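Local coordinates for protein restriction endonuclease EcoP15I, modification subunit (Escherichia coli, PDB 4ZCF) that methylates the N6 of one adenine in the DNA site 5'-CAGCAG-3', using S-adenosyl-L-methionine, as the modification subunit of a type III restriction enzyme, at residues A[184-189]-A[212-217]; A[123-128]-A[175-180]; A[104-109]-A[438-443]; A[63-68]-A[144-149]. All coordinates share one frame; numbering follows the deposited sequence.

Contact 1. Residues A[184-189]-A[212-217]. With MN (manganese (II) ion), chain G.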
loop_
_atom_site.group_PDB
_atom_site.type_symbol
_atom_site.label_atom_id
_atom_site.label_comp_id
_atom_site.label_asym_id
_atom_site.label_seq_id
_atom_site.Cartn_x
_atom_site.Cartn_y
_atom_site.Cartn_z
ATOM N N ILE A 184 -0.870 -13.364 -1.375
ATOM C CA ILE A 184 0.145 -13.957 -2.277
ATOM C C ILE A 184 0.558 -13.002 -3.370
ATOM O O ILE A 184 1.736 -12.943 -3.680
ATOM C CB ILE A 184 -0.243 -15.370 -2.858
ATOM C CG1 ILE A 184 -0.589 -16.404 -1.730
ATOM C CG2 ILE A 184 0.845 -15.916 -3.821
ATOM C CD1 ILE A 184 0.607 -16.823 -0.776
ATOM N N ALA A 185 -0.411 -12.278 -3.978
ATOM C CA ALA A 185 -0.147 -11.309 -5.041
ATOM C C ALA A 185 0.849 -10.267 -4.583
ATOM O O ALA A 185 1.756 -9.966 -5.358
ATOM C CB ALA A 185 -1.433 -10.643 -5.506
ATOM N N ARG A 186 0.741 -9.766 -3.309
ATOM C CA ARG A 186 1.673 -8.746 -2.769
ATOM C C ARG A 186 3.153 -9.158 -2.914
ATOM O O ARG A 186 4.006 -8.326 -3.236
ATOM C CB ARG A 186 1.336 -8.410 -1.299
ATOM C CG ARG A 186 2.127 -7.236 -0.709
ATOM C CD ARG A 186 1.986 -7.221 0.793
ATOM N NE ARG A 186 2.652 -6.088 1.427
ATOM C CZ ARG A 186 3.912 -6.101 1.850
ATOM N NH1 ARG A 186 4.670 -7.176 1.668
ATOM N NH2 ARG A 186 4.434 -5.029 2.434
ATOM N N GLU A 187 3.426 -10.453 -2.716
ATOM C CA GLU A 187 4.723 -11.086 -2.808
ATOM C C GLU A 187 5.330 -10.974 -4.202
ATOM O O GLU A 187 6.549 -10.845 -4.318
ATOM C CB GLU A 187 4.604 -12.559 -2.411
ATOM C CG GLU A 187 3.887 -12.813 -1.077
ATOM C CD GLU A 187 4.071 -14.177 -0.434
ATOM O OE1 GLU A 187 5.014 -14.902 -0.827
ATOM O OE2 GLU A 187 3.302 -14.502 0.501
ATOM N N LEU A 188 4.485 -10.981 -5.263
ATOM C CA LEU A 188 4.926 -10.927 -6.665
ATOM C C LEU A 188 5.272 -9.546 -7.150
ATOM O O LEU A 188 5.978 -9.388 -8.157
ATOM C CB LEU A 188 3.873 -11.553 -7.585
ATOM C CG LEU A 188 3.421 -13.009 -7.293
ATOM C CD1 LEU A 188 2.552 -13.505 -8.426
ATOM C CD2 LEU A 188 4.631 -13.964 -7.074
ATOM N N MET A 189 4.800 -8.538 -6.398
ATOM C CA MET A 189 4.966 -7.129 -6.688
ATOM C C MET A 189 6.341 -6.632 -6.427
ATOM O O MET A 189 6.853 -6.760 -5.318
ATOM C CB MET A 189 3.977 -6.312 -5.860
ATOM C CG MET A 189 2.551 -6.446 -6.319
ATOM S SD MET A 189 1.345 -5.641 -5.240
ATOM C CE MET A 189 1.810 -3.976 -5.495
ATOM N N ASP A 212 -5.626 -2.190 3.590
ATOM C CA ASP A 212 -4.934 -1.484 4.659
ATOM C C ASP A 212 -4.175 -2.518 5.479
ATOM O O ASP A 212 -2.979 -2.368 5.657
ATOM C CB ASP A 212 -5.920 -0.675 5.513
ATOM C CG ASP A 212 -6.437 0.617 4.870
ATOM O OD1 ASP A 212 -5.827 1.078 3.882
ATOM O OD2 ASP A 212 -7.432 1.196 5.395
ATOM N N GLU A 213 -4.826 -3.638 5.823
ATOM C CA GLU A 213 -4.219 -4.751 6.558
ATOM C C GLU A 213 -3.034 -5.369 5.823
ATOM O O GLU A 213 -1.927 -5.381 6.374
ATOM C CB GLU A 213 -5.286 -5.839 6.838
ATOM C CG GLU A 213 -5.540 -6.119 8.306
ATOM C CD GLU A 213 -4.489 -7.005 8.929
ATOM O OE1 GLU A 213 -4.282 -8.131 8.417
ATOM O OE2 GLU A 213 -3.848 -6.560 9.909
ATOM N N ILE A 214 -3.268 -5.879 4.576
ATOM C CA ILE A 214 -2.275 -6.549 3.725
ATOM C C ILE A 214 -1.158 -5.613 3.229
ATOM O O ILE A 214 -0.004 -6.047 3.174
ATOM C CB ILE A 214 -2.986 -7.386 2.566
ATOM C CG1 ILE A 214 -3.862 -8.514 3.129
ATOM C CG2 ILE A 214 -2.039 -7.927 1.461
ATOM C CD1 ILE A 214 -5.163 -8.664 2.421
ATOM N N PHE A 215 -1.476 -4.350 2.835
ATOM C CA PHE A 215 -0.430 -3.466 2.284
ATOM C C PHE A 215 0.059 -2.351 3.164
ATOM O O PHE A 215 1.093 -1.761 2.866
ATOM C CB PHE A 215 -0.882 -2.854 0.963
ATOM C CG PHE A 215 -1.164 -3.837 -0.142
ATOM C CD1 PHE A 215 -0.166 -4.203 -1.037
ATOM C CD2 PHE A 215 -2.449 -4.330 -0.341
ATOM C CE1 PHE A 215 -0.430 -5.099 -2.069
ATOM C CE2 PHE A 215 -2.721 -5.207 -1.389
ATOM C CZ PHE A 215 -1.710 -5.608 -2.230
ATOM N N GLY A 216 -0.713 -1.992 4.178
ATOM C CA GLY A 216 -0.405 -0.829 4.995
ATOM C C GLY A 216 -1.046 0.396 4.379
ATOM O O GLY A 216 -0.900 0.645 3.173
ATOM N N GLU A 217 -1.773 1.154 5.217
ATOM C CA GLU A 217 -2.490 2.393 4.885
ATOM C C GLU A 217 -1.584 3.461 4.255
ATOM O O GLU A 217 -2.061 4.268 3.453
ATOM C CB GLU A 217 -3.132 2.965 6.150
ATOM C CG GLU A 217 -4.267 3.929 5.861
ATOM C CD GLU A 217 -4.778 4.678 7.073
ATOM O OE1 GLU A 217 -4.905 5.921 6.983
ATOM O OE2 GLU A 217 -5.040 4.028 8.113
HETATM MN MN MN G . -3.332 -6.906 12.189
HETATM O O HOH W 1 3.004 -3.079 0.998
#

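Contact 2. Residues A[123-128]-A[175-180]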
loop_
_atom_site.group_PDB
_atom_site.type_symbol
_atom_site.label_atom_id
_atom_site.label_comp_id
_atom_site.label_asym_id
_atom_site.label_seq_id
_atom_site.Cartn_x
_atom_site.Cartn_y
_atom_site.Cartn_z
ATOM N N ASP A 123 -10.293 -7.550 -11.698
ATOM C CA ASP A 123 -11.721 -7.258 -11.643
ATOM C C ASP A 123 -12.349 -8.439 -10.884
ATOM O O ASP A 123 -12.737 -9.442 -11.483
ATOM C CB ASP A 123 -12.305 -7.036 -13.038
ATOM C CG ASP A 123 -13.805 -6.852 -13.135
ATOM O OD1 ASP A 123 -14.404 -6.331 -12.172
ATOM O OD2 ASP A 123 -14.368 -7.141 -14.219
ATOM N N PRO A 124 -12.347 -8.393 -9.539
ATOM C CA PRO A 124 -12.878 -9.526 -8.781
ATOM C C PRO A 124 -14.401 -9.532 -8.804
ATOM O O PRO A 124 -14.995 -8.555 -9.255
ATOM C CB PRO A 124 -12.325 -9.282 -7.376
ATOM C CG PRO A 124 -12.277 -7.809 -7.254
ATOM C CD PRO A 124 -11.890 -7.316 -8.636
ATOM N N PRO A 125 -15.071 -10.604 -8.356
ATOM C CA PRO A 125 -16.536 -10.520 -8.274
ATOM C C PRO A 125 -16.891 -9.472 -7.210
ATOM O O PRO A 125 -16.234 -9.361 -6.155
ATOM C CB PRO A 125 -16.974 -11.937 -7.884
ATOM C CG PRO A 125 -15.773 -12.579 -7.261
ATOM C CD PRO A 125 -14.544 -11.869 -7.784
ATOM N N TYR A 126 -17.859 -8.621 -7.546
ATOM C CA TYR A 126 -18.361 -7.566 -6.686
ATOM C C TYR A 126 -19.351 -8.316 -5.778
ATOM O O TYR A 126 -19.589 -9.508 -6.007
ATOM C CB TYR A 126 -19.104 -6.555 -7.571
ATOM C CG TYR A 126 -18.273 -5.739 -8.549
ATOM C CD1 TYR A 126 -16.911 -5.983 -8.718
ATOM C CD2 TYR A 126 -18.850 -4.716 -9.303
ATOM C CE1 TYR A 126 -16.156 -5.268 -9.646
ATOM C CE2 TYR A 126 -18.091 -3.956 -10.197
ATOM C CZ TYR A 126 -16.743 -4.231 -10.360
ATOM O OH TYR A 126 -15.996 -3.516 -11.266
ATOM N N ASN A 127 -19.921 -7.724 -4.757
ATOM C CA ASN A 127 -20.860 -8.631 -4.070
ATOM C C ASN A 127 -22.254 -8.063 -4.192
ATOM O O ASN A 127 -22.952 -7.812 -3.209
ATOM C CB ASN A 127 -20.403 -8.991 -2.653
ATOM C CG ASN A 127 -21.028 -10.192 -1.997
ATOM O OD1 ASN A 127 -21.899 -10.888 -2.527
ATOM N ND2 ASN A 127 -20.656 -10.393 -0.758
ATOM N N THR A 128 -22.612 -7.828 -5.461
ATOM C CA THR A 128 -23.821 -7.245 -6.032
ATOM C C THR A 128 -25.109 -7.800 -5.451
ATOM O O THR A 128 -26.071 -7.043 -5.276
ATOM C CB THR A 128 -23.735 -7.388 -7.572
ATOM O OG1 THR A 128 -22.781 -6.449 -8.120
ATOM C CG2 THR A 128 -25.057 -7.228 -8.251
ATOM N N LEU A 175 -14.531 -11.672 2.123
ATOM C CA LEU A 175 -13.188 -11.380 2.659
ATOM C C LEU A 175 -12.323 -12.638 2.799
ATOM O O LEU A 175 -11.108 -12.573 2.603
ATOM C CB LEU A 175 -13.269 -10.619 3.986
ATOM C CG LEU A 175 -13.853 -9.182 3.950
ATOM C CD1 LEU A 175 -14.236 -8.729 5.344
ATOM C CD2 LEU A 175 -12.870 -8.169 3.375
ATOM N N THR A 176 -12.959 -13.802 3.074
ATOM C CA THR A 176 -12.285 -15.101 3.184
ATOM C C THR A 176 -11.773 -15.483 1.788
ATOM O O THR A 176 -10.692 -16.063 1.665
ATOM C CB THR A 176 -13.238 -16.171 3.794
ATOM O OG1 THR A 176 -13.853 -15.654 4.977
ATOM C CG2 THR A 176 -12.528 -17.493 4.122
ATOM N N PHE A 177 -12.550 -15.153 0.745
ATOM C CA PHE A 177 -12.199 -15.417 -0.648
ATOM C C PHE A 177 -11.025 -14.561 -1.157
ATOM O O PHE A 177 -10.060 -15.151 -1.647
ATOM C CB PHE A 177 -13.438 -15.351 -1.563
ATOM C CG PHE A 177 -13.149 -15.365 -3.054
ATOM C CD1 PHE A 177 -12.570 -16.476 -3.658
ATOM C CD2 PHE A 177 -13.469 -14.273 -3.851
ATOM C CE1 PHE A 177 -12.288 -16.481 -5.021
ATOM C CE2 PHE A 177 -13.171 -14.273 -5.207
ATOM C CZ PHE A 177 -12.586 -15.378 -5.783
ATOM N N ILE A 178 -11.071 -13.200 -1.029
ATOM C CA ILE A 178 -9.964 -12.353 -1.541
ATOM C C ILE A 178 -8.672 -12.340 -0.754
ATOM O O ILE A 178 -7.622 -12.258 -1.382
ATOM C CB ILE A 178 -10.344 -10.919 -2.034
ATOM C CG1 ILE A 178 -11.181 -10.163 -1.007
ATOM C CG2 ILE A 178 -11.024 -10.927 -3.420
ATOM C CD1 ILE A 178 -10.416 -9.467 0.074
ATOM N N TYR A 179 -8.733 -12.301 0.607
ATOM C CA TYR A 179 -7.544 -12.242 1.471
ATOM C C TYR A 179 -6.327 -13.068 0.991
ATOM O O TYR A 179 -5.251 -12.463 0.819
ATOM C CB TYR A 179 -7.870 -12.542 2.960
ATOM C CG TYR A 179 -6.662 -12.411 3.879
ATOM C CD1 TYR A 179 -5.708 -13.421 3.961
ATOM C CD2 TYR A 179 -6.445 -11.248 4.620
ATOM C CE1 TYR A 179 -4.550 -13.267 4.716
ATOM C CE2 TYR A 179 -5.301 -11.097 5.405
ATOM C CZ TYR A 179 -4.357 -12.112 5.449
ATOM O OH TYR A 179 -3.207 -11.996 6.197
ATOM N N PRO A 180 -6.402 -14.427 0.820
ATOM C CA PRO A 180 -5.186 -15.170 0.468
ATOM C C PRO A 180 -4.647 -14.832 -0.915
ATOM O O PRO A 180 -3.437 -14.928 -1.150
ATOM C CB PRO A 180 -5.620 -16.619 0.605
ATOM C CG PRO A 180 -7.083 -16.602 0.336
ATOM C CD PRO A 180 -7.547 -15.354 0.992
#

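Contact 3. Residues A[104-109]-A[438-443]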
loop_
_atom_site.group_PDB
_atom_site.type_symbol
_atom_site.label_atom_id
_atom_site.label_comp_id
_atom_site.label_asym_id
_atom_site.label_seq_id
_atom_site.Cartn_x
_atom_site.Cartn_y
_atom_site.Cartn_z
ATOM N N GLU A 104 -3.799 -21.054 -6.257
ATOM C CA GLU A 104 -2.865 -22.150 -6.512
ATOM C C GLU A 104 -1.815 -21.724 -7.559
ATOM O O GLU A 104 -0.606 -21.922 -7.348
ATOM C CB GLU A 104 -3.648 -23.395 -6.958
ATOM C CG GLU A 104 -2.813 -24.665 -6.992
ATOM C CD GLU A 104 -2.393 -25.297 -5.676
ATOM O OE1 GLU A 104 -2.859 -24.850 -4.603
ATOM O OE2 GLU A 104 -1.616 -26.276 -5.731
ATOM N N VAL A 105 -2.280 -21.068 -8.648
ATOM C CA VAL A 105 -1.406 -20.538 -9.705
ATOM C C VAL A 105 -0.411 -19.480 -9.186
ATOM O O VAL A 105 0.755 -19.535 -9.550
ATOM C CB VAL A 105 -2.180 -20.088 -10.961
ATOM C CG1 VAL A 105 -1.261 -19.389 -11.944
ATOM C CG2 VAL A 105 -2.895 -21.266 -11.627
ATOM N N LEU A 106 -0.853 -18.559 -8.318
ATOM C CA LEU A 106 0.003 -17.514 -7.724
ATOM C C LEU A 106 1.055 -18.123 -6.802
ATOM O O LEU A 106 2.198 -17.688 -6.845
ATOM C CB LEU A 106 -0.828 -16.469 -6.955
ATOM C CG LEU A 106 -1.702 -15.512 -7.746
ATOM C CD1 LEU A 106 -2.644 -14.780 -6.831
ATOM C CD2 LEU A 106 -0.864 -14.549 -8.541
ATOM N N LYS A 107 0.688 -19.164 -6.010
ATOM C CA LYS A 107 1.634 -19.899 -5.153
ATOM C C LYS A 107 2.782 -20.532 -5.953
ATOM O O LYS A 107 3.914 -20.544 -5.453
ATOM C CB LYS A 107 0.929 -20.959 -4.312
ATOM C CG LYS A 107 0.099 -20.385 -3.167
ATOM C CD LYS A 107 -0.645 -21.499 -2.477
ATOM C CE LYS A 107 -1.451 -21.008 -1.313
ATOM N NZ LYS A 107 -2.206 -22.128 -0.688
ATOM N N HIS A 108 2.522 -21.021 -7.196
ATOM C CA HIS A 108 3.585 -21.591 -8.053
ATOM C C HIS A 108 4.530 -20.486 -8.611
ATOM O O HIS A 108 5.672 -20.777 -9.020
ATOM C CB HIS A 108 2.986 -22.385 -9.236
ATOM C CG HIS A 108 2.437 -23.740 -8.894
ATOM N ND1 HIS A 108 3.250 -24.837 -8.790
ATOM C CD2 HIS A 108 1.154 -24.134 -8.718
ATOM C CE1 HIS A 108 2.454 -25.847 -8.497
ATOM N NE2 HIS A 108 1.187 -25.468 -8.431
ATOM N N MET A 109 4.042 -19.224 -8.666
ATOM C CA MET A 109 4.814 -18.110 -9.250
ATOM C C MET A 109 5.845 -17.501 -8.313
ATOM O O MET A 109 6.819 -16.921 -8.781
ATOM C CB MET A 109 3.885 -17.022 -9.793
ATOM C CG MET A 109 2.916 -17.535 -10.845
ATOM S SD MET A 109 1.765 -16.296 -11.493
ATOM C CE MET A 109 2.935 -15.063 -12.160
ATOM N N LEU A 438 -0.138 -8.202 -14.500
ATOM C CA LEU A 438 -0.803 -9.422 -14.057
ATOM C C LEU A 438 -2.293 -9.283 -13.745
ATOM O O LEU A 438 -2.686 -8.419 -12.972
ATOM C CB LEU A 438 -0.011 -10.094 -12.899
ATOM C CG LEU A 438 -0.670 -11.288 -12.186
ATOM C CD1 LEU A 438 -0.491 -12.569 -12.960
ATOM C CD2 LEU A 438 -0.174 -11.447 -10.779
ATOM N N ASP A 439 -3.121 -10.158 -14.329
ATOM C CA ASP A 439 -4.564 -10.204 -14.040
ATOM C C ASP A 439 -4.888 -11.625 -13.643
ATOM O O ASP A 439 -4.776 -12.507 -14.470
ATOM C CB ASP A 439 -5.436 -9.753 -15.243
ATOM C CG ASP A 439 -6.888 -9.431 -14.916
ATOM O OD1 ASP A 439 -7.457 -10.060 -13.983
ATOM O OD2 ASP A 439 -7.438 -8.529 -15.544
ATOM N N PHE A 440 -5.222 -11.867 -12.383
ATOM C CA PHE A 440 -5.526 -13.228 -11.923
ATOM C C PHE A 440 -7.018 -13.574 -11.860
ATOM O O PHE A 440 -7.373 -14.646 -11.404
ATOM C CB PHE A 440 -4.703 -13.632 -10.683
ATOM C CG PHE A 440 -4.791 -12.717 -9.478
ATOM C CD1 PHE A 440 -5.761 -12.923 -8.493
ATOM C CD2 PHE A 440 -3.877 -11.690 -9.300
ATOM C CE1 PHE A 440 -5.841 -12.079 -7.379
ATOM C CE2 PHE A 440 -3.947 -10.858 -8.180
ATOM C CZ PHE A 440 -4.935 -11.047 -7.231
ATOM N N PHE A 441 -7.881 -12.677 -12.390
ATOM C CA PHE A 441 -9.334 -12.825 -12.587
ATOM C C PHE A 441 -9.538 -12.415 -14.047
ATOM O O PHE A 441 -10.297 -11.479 -14.300
ATOM C CB PHE A 441 -10.160 -11.893 -11.655
ATOM C CG PHE A 441 -10.239 -12.328 -10.207
ATOM C CD1 PHE A 441 -11.104 -13.350 -9.815
ATOM C CD2 PHE A 441 -9.433 -11.736 -9.238
ATOM C CE1 PHE A 441 -11.172 -13.749 -8.478
ATOM C CE2 PHE A 441 -9.500 -12.148 -7.907
ATOM C CZ PHE A 441 -10.369 -13.148 -7.533
ATOM N N ALA A 442 -8.816 -13.072 -15.008
ATOM C CA ALA A 442 -8.831 -12.745 -16.443
ATOM C C ALA A 442 -10.166 -12.236 -17.006
ATOM O O ALA A 442 -10.190 -11.247 -17.761
ATOM C CB ALA A 442 -8.322 -13.917 -17.271
ATOM N N GLY A 443 -11.247 -12.917 -16.610
ATOM C CA GLY A 443 -12.605 -12.653 -17.047
ATOM C C GLY A 443 -12.770 -13.078 -18.487
ATOM O O GLY A 443 -12.796 -14.268 -18.779
#

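Contact 4. Residues A[63-68]-A[144-149]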
loop_
_atom_site.group_PDB
_atom_site.type_symbol
_atom_site.label_atom_id
_atom_site.label_comp_id
_atom_site.label_asym_id
_atom_site.label_seq_id
_atom_site.Cartn_x
_atom_site.Cartn_y
_atom_site.Cartn_z
ATOM N N LYS A 63 -11.183 -15.266 9.018
ATOM C CA LYS A 63 -9.905 -14.572 8.929
ATOM C C LYS A 63 -8.771 -15.554 9.195
ATOM O O LYS A 63 -7.769 -15.521 8.475
ATOM C CB LYS A 63 -9.850 -13.388 9.916
ATOM C CG LYS A 63 -8.679 -12.449 9.667
ATOM C CD LYS A 63 -8.811 -11.108 10.385
ATOM C CE LYS A 63 -7.565 -10.268 10.155
ATOM N NZ LYS A 63 -7.757 -8.841 10.527
ATOM N N SER A 64 -8.931 -16.429 10.227
ATOM C CA SER A 64 -7.946 -17.464 10.588
ATOM C C SER A 64 -7.843 -18.522 9.502
ATOM O O SER A 64 -6.746 -19.033 9.268
ATOM C CB SER A 64 -8.255 -18.094 11.950
ATOM O OG SER A 64 -9.622 -18.427 12.136
ATOM N N TYR A 65 -8.984 -18.827 8.832
ATOM C CA TYR A 65 -9.120 -19.745 7.698
ATOM C C TYR A 65 -8.434 -19.162 6.450
ATOM O O TYR A 65 -7.769 -19.910 5.726
ATOM C CB TYR A 65 -10.612 -20.045 7.407
ATOM C CG TYR A 65 -10.849 -21.081 6.323
ATOM C CD1 TYR A 65 -10.759 -22.442 6.601
ATOM C CD2 TYR A 65 -11.207 -20.702 5.033
ATOM C CE1 TYR A 65 -10.979 -23.399 5.610
ATOM C CE2 TYR A 65 -11.456 -21.651 4.041
ATOM C CZ TYR A 65 -11.330 -23.000 4.331
ATOM O OH TYR A 65 -11.573 -23.947 3.363
ATOM N N ALA A 66 -8.622 -17.849 6.179
ATOM C CA ALA A 66 -7.986 -17.144 5.049
ATOM C C ALA A 66 -6.463 -17.095 5.234
ATOM O O ALA A 66 -5.734 -17.277 4.266
ATOM C CB ALA A 66 -8.549 -15.742 4.905
ATOM N N ARG A 67 -5.990 -16.907 6.478
ATOM C CA ARG A 67 -4.557 -16.908 6.821
ATOM C C ARG A 67 -3.894 -18.297 6.557
ATOM O O ARG A 67 -2.769 -18.368 6.057
ATOM C CB ARG A 67 -4.334 -16.440 8.272
ATOM C CG ARG A 67 -4.401 -14.918 8.431
ATOM C CD ARG A 67 -3.935 -14.425 9.796
ATOM N NE ARG A 67 -4.999 -14.466 10.805
ATOM C CZ ARG A 67 -5.110 -15.391 11.758
ATOM N NH1 ARG A 67 -4.213 -16.368 11.857
ATOM N NH2 ARG A 67 -6.115 -15.343 12.623
ATOM N N LEU A 68 -4.627 -19.381 6.862
ATOM C CA LEU A 68 -4.240 -20.775 6.652
ATOM C C LEU A 68 -4.111 -21.059 5.147
ATOM O O LEU A 68 -3.046 -21.492 4.693
ATOM C CB LEU A 68 -5.304 -21.695 7.287
ATOM C CG LEU A 68 -5.105 -23.200 7.118
ATOM C CD1 LEU A 68 -3.741 -23.668 7.683
ATOM C CD2 LEU A 68 -6.230 -23.939 7.746
ATOM N N GLU A 144 -12.373 -30.904 13.433
ATOM C CA GLU A 144 -11.231 -31.403 14.202
ATOM C C GLU A 144 -9.951 -30.969 13.491
ATOM O O GLU A 144 -9.094 -30.332 14.111
ATOM C CB GLU A 144 -11.287 -32.951 14.384
ATOM C CG GLU A 144 -12.667 -33.607 14.284
ATOM C CD GLU A 144 -13.736 -33.234 15.303
ATOM O OE1 GLU A 144 -13.400 -33.045 16.496
ATOM O OE2 GLU A 144 -14.924 -33.178 14.910
ATOM N N GLN A 145 -9.874 -31.267 12.173
ATOM C CA GLN A 145 -8.783 -30.951 11.252
ATOM C C GLN A 145 -8.461 -29.444 11.194
ATOM O O GLN A 145 -7.296 -29.067 11.346
ATOM C CB GLN A 145 -9.112 -31.480 9.838
ATOM C CG GLN A 145 -8.725 -32.936 9.593
ATOM C CD GLN A 145 -7.368 -33.088 8.940
ATOM O OE1 GLN A 145 -7.081 -32.517 7.877
ATOM N NE2 GLN A 145 -6.519 -33.915 9.533
ATOM N N LEU A 146 -9.485 -28.590 10.985
ATOM C CA LEU A 146 -9.322 -27.130 10.895
ATOM C C LEU A 146 -8.810 -26.482 12.202
ATOM O O LEU A 146 -7.891 -25.660 12.155
ATOM C CB LEU A 146 -10.610 -26.451 10.363
ATOM C CG LEU A 146 -10.638 -24.908 10.269
ATOM C CD1 LEU A 146 -9.535 -24.375 9.374
ATOM C CD2 LEU A 146 -11.988 -24.419 9.788
ATOM N N SER A 147 -9.395 -26.884 13.353
ATOM C CA SER A 147 -9.057 -26.441 14.718
ATOM C C SER A 147 -7.568 -26.625 15.029
ATOM O O SER A 147 -6.965 -25.749 15.646
ATOM C CB SER A 147 -9.894 -27.216 15.730
ATOM O OG SER A 147 -9.682 -26.794 17.065
ATOM N N GLU A 148 -6.983 -27.756 14.573
ATOM C CA GLU A 148 -5.573 -28.092 14.747
ATOM C C GLU A 148 -4.656 -27.197 13.888
ATOM O O GLU A 148 -3.801 -26.506 14.449
ATOM C CB GLU A 148 -5.343 -29.562 14.427
ATOM N N LEU A 149 -4.851 -27.188 12.540
ATOM C CA LEU A 149 -4.058 -26.400 11.574
ATOM C C LEU A 149 -4.146 -24.870 11.801
ATOM O O LEU A 149 -3.109 -24.211 11.847
ATOM C CB LEU A 149 -4.462 -26.732 10.119
ATOM C CG LEU A 149 -4.445 -28.193 9.672
ATOM C CD1 LEU A 149 -5.281 -28.375 8.434
ATOM C CD2 LEU A 149 -3.043 -28.681 9.416
#

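Contact 1. Residues A[184-189]-A[212-217]
A Met-aromatic contact between M189 and F215, with R186 laid alongside, joins the C-terminal end of helix 171-188, and M189 just after it, to the last turn of helix 204-215 in the methylase domain. M189 SD approaches the edge of the F215 ring, 3.7 Å from CE1 and 77° off the ring normal, so sulfur meets ring hydrogens rather than the pi face. The extended arginine chain runs antiparallel alongside the phenylalanine, guanidinium and ring planes 43° apart, with R186 CG 3.6 Å from F215 CE1. R186 NE lies 3.2 Å from I214 O at an angle too poor for a hydrogen bond. The link is instead a water, which donates to F215 O (3.0 Å) and accepts a weak bond from R186 NH2; N219 ND2 is a second partner of that carbonyl. Long methylenes with a polar head thus suit a helix end. In place of R186, an alanine is likely to leave the water without its guanidinium partner and F215 CE1 without the methylene packing. Nearby, E213 OE2 binds manganese. I214 packs back on Y179 and L182 of helix 171-188, while M189 rests on I120 of strand 117-122.

Contact 2. Residues A[123-128]-A[175-180]
P124 and P125, the middle of the sequence D123-P124-P125-Y126, face helix 171-188 through its residues I178 and F177. This is the DPPY motif of amino-methyltransferases, and it is predicted to bind S-adenosyl-L-methionine. D123, which leads out of strand 117-122, forms a salt bridge with K418 instead of meeting the helix. P124 comes next: its CB looks toward the helix and lies 4.5 Å from CG2 of I178, a loose methyl-to-ring packing. P125 makes the nearer approach, with CG 3.7 Å from CE2 of F177 and CD of the same proline 3.8 Å from that carbon. The proline ring and the phenylalanine reach out to each other from their own backbones and meet obliquely. In F177 a chi1 of 170° throws the ring away from the amide N, past the carbonyl carbon, to the loop. Beyond P125 the chain turns elsewhere: Y126 OH bonds to E242, while N127 ND2 bonds to S169 O and E203. Two successive prolines restrict the backbone and present ring carbons to F177 and I178, which suits an apolar seat. Between 123-128 and 175-180 the contact is purely apolar, with no hydrogen bond; the polar groups of D123, Y126 and N127 and the P125 carbonyl have partners outside the two segments, among them W174 NE1, earlier on the same helix, which bonds to P125 O.

Contact 3. Residues A[104-109]-A[438-443]
L106 puts a methyl on each of the other two main residues of this contact, F440 and L438. Its CD1 sits over the centre of the F440 ring, 4.0 Å from the centroid and 10° off the normal, a CH-pi contact; the other branch, CD2, meets CD2 of L438 at 3.9 Å. A branched leucine suits this place because its two methyls can serve two neighbours at once. F440 takes the crowded position, CG between the backbone N and the carbonyl carbon (chi1 55°), which turns the ring face to helix 102-113. Past the last residue of strand 434-439, D439, the residues F441-A442-G443 open the F-x-G-x-G motif of these Rossmann-type methyltransferases, which in relatives lies by the cofactor. An Asx turn leads into it: D439 OD1 accepts from F441 N at 3.1 Å, on the anti side of the carboxylate. L438 belongs to the strand proper and has M109 CE 4.3 Å from its CD1. Beside L106, I184 and L188 of helix 171-188 pack against it.

Contact 4. Residues A[63-68]-A[144-149]
L146 on helix 143-150 fills the angle between Y65 and L68 on helix 63-71. From its CB, which points at the other helix, the chain goes on opposite the backbone N (chi1 177°) and carries the fork at CG inward. CD1 does most of the touching: it lies in the plane of the Y65 ring at its edge, 3.6 Å from CD1 of the tyrosine, and meets CD2 of L68 at 3.7 Å. CD2 of L146 comes within 3.9 Å of that same tyrosine CD1. L68 also reaches on to the next turn, its CD1 4.0 Å from CB of L149. Leucines suit such a crossing because their short forked ends fit between helices; the two short axes run at 76° with a closest approach of 10.9 Å. Y65 adds a rigid ring while its OH turns to D137 for a hydrogen bond. F176 of the neighbouring restriction subunit packs on both L68 and L149. Within the chain, Y65 also leans on T176 of helix 171-188 and on I160 and T164 of helix 154-164.

Overall arrangement
Helix 171-188 ties the set together: contacts 1 and 2 both use it, at its C-terminal end and in its first half, while contacts 3 and 4 pack on it from helices 102-113 and 63-71. Contact 3 lies deepest and is purely hydrophobic, pressing a helix against the central sheet. Contact 1, also buried, adds a bridging water and polar groups, consistent with its place at two helix ends. Contact 2 is only partly buried and meets contact 3 where F441 touches both F177 and the prolines, placing the two methyltransferase motifs side by side. The centre of contact 4, a leucine-rich crossing, lies about 29 Å from the centre of the chain, yet it is mostly buried, partly by the restriction subunit.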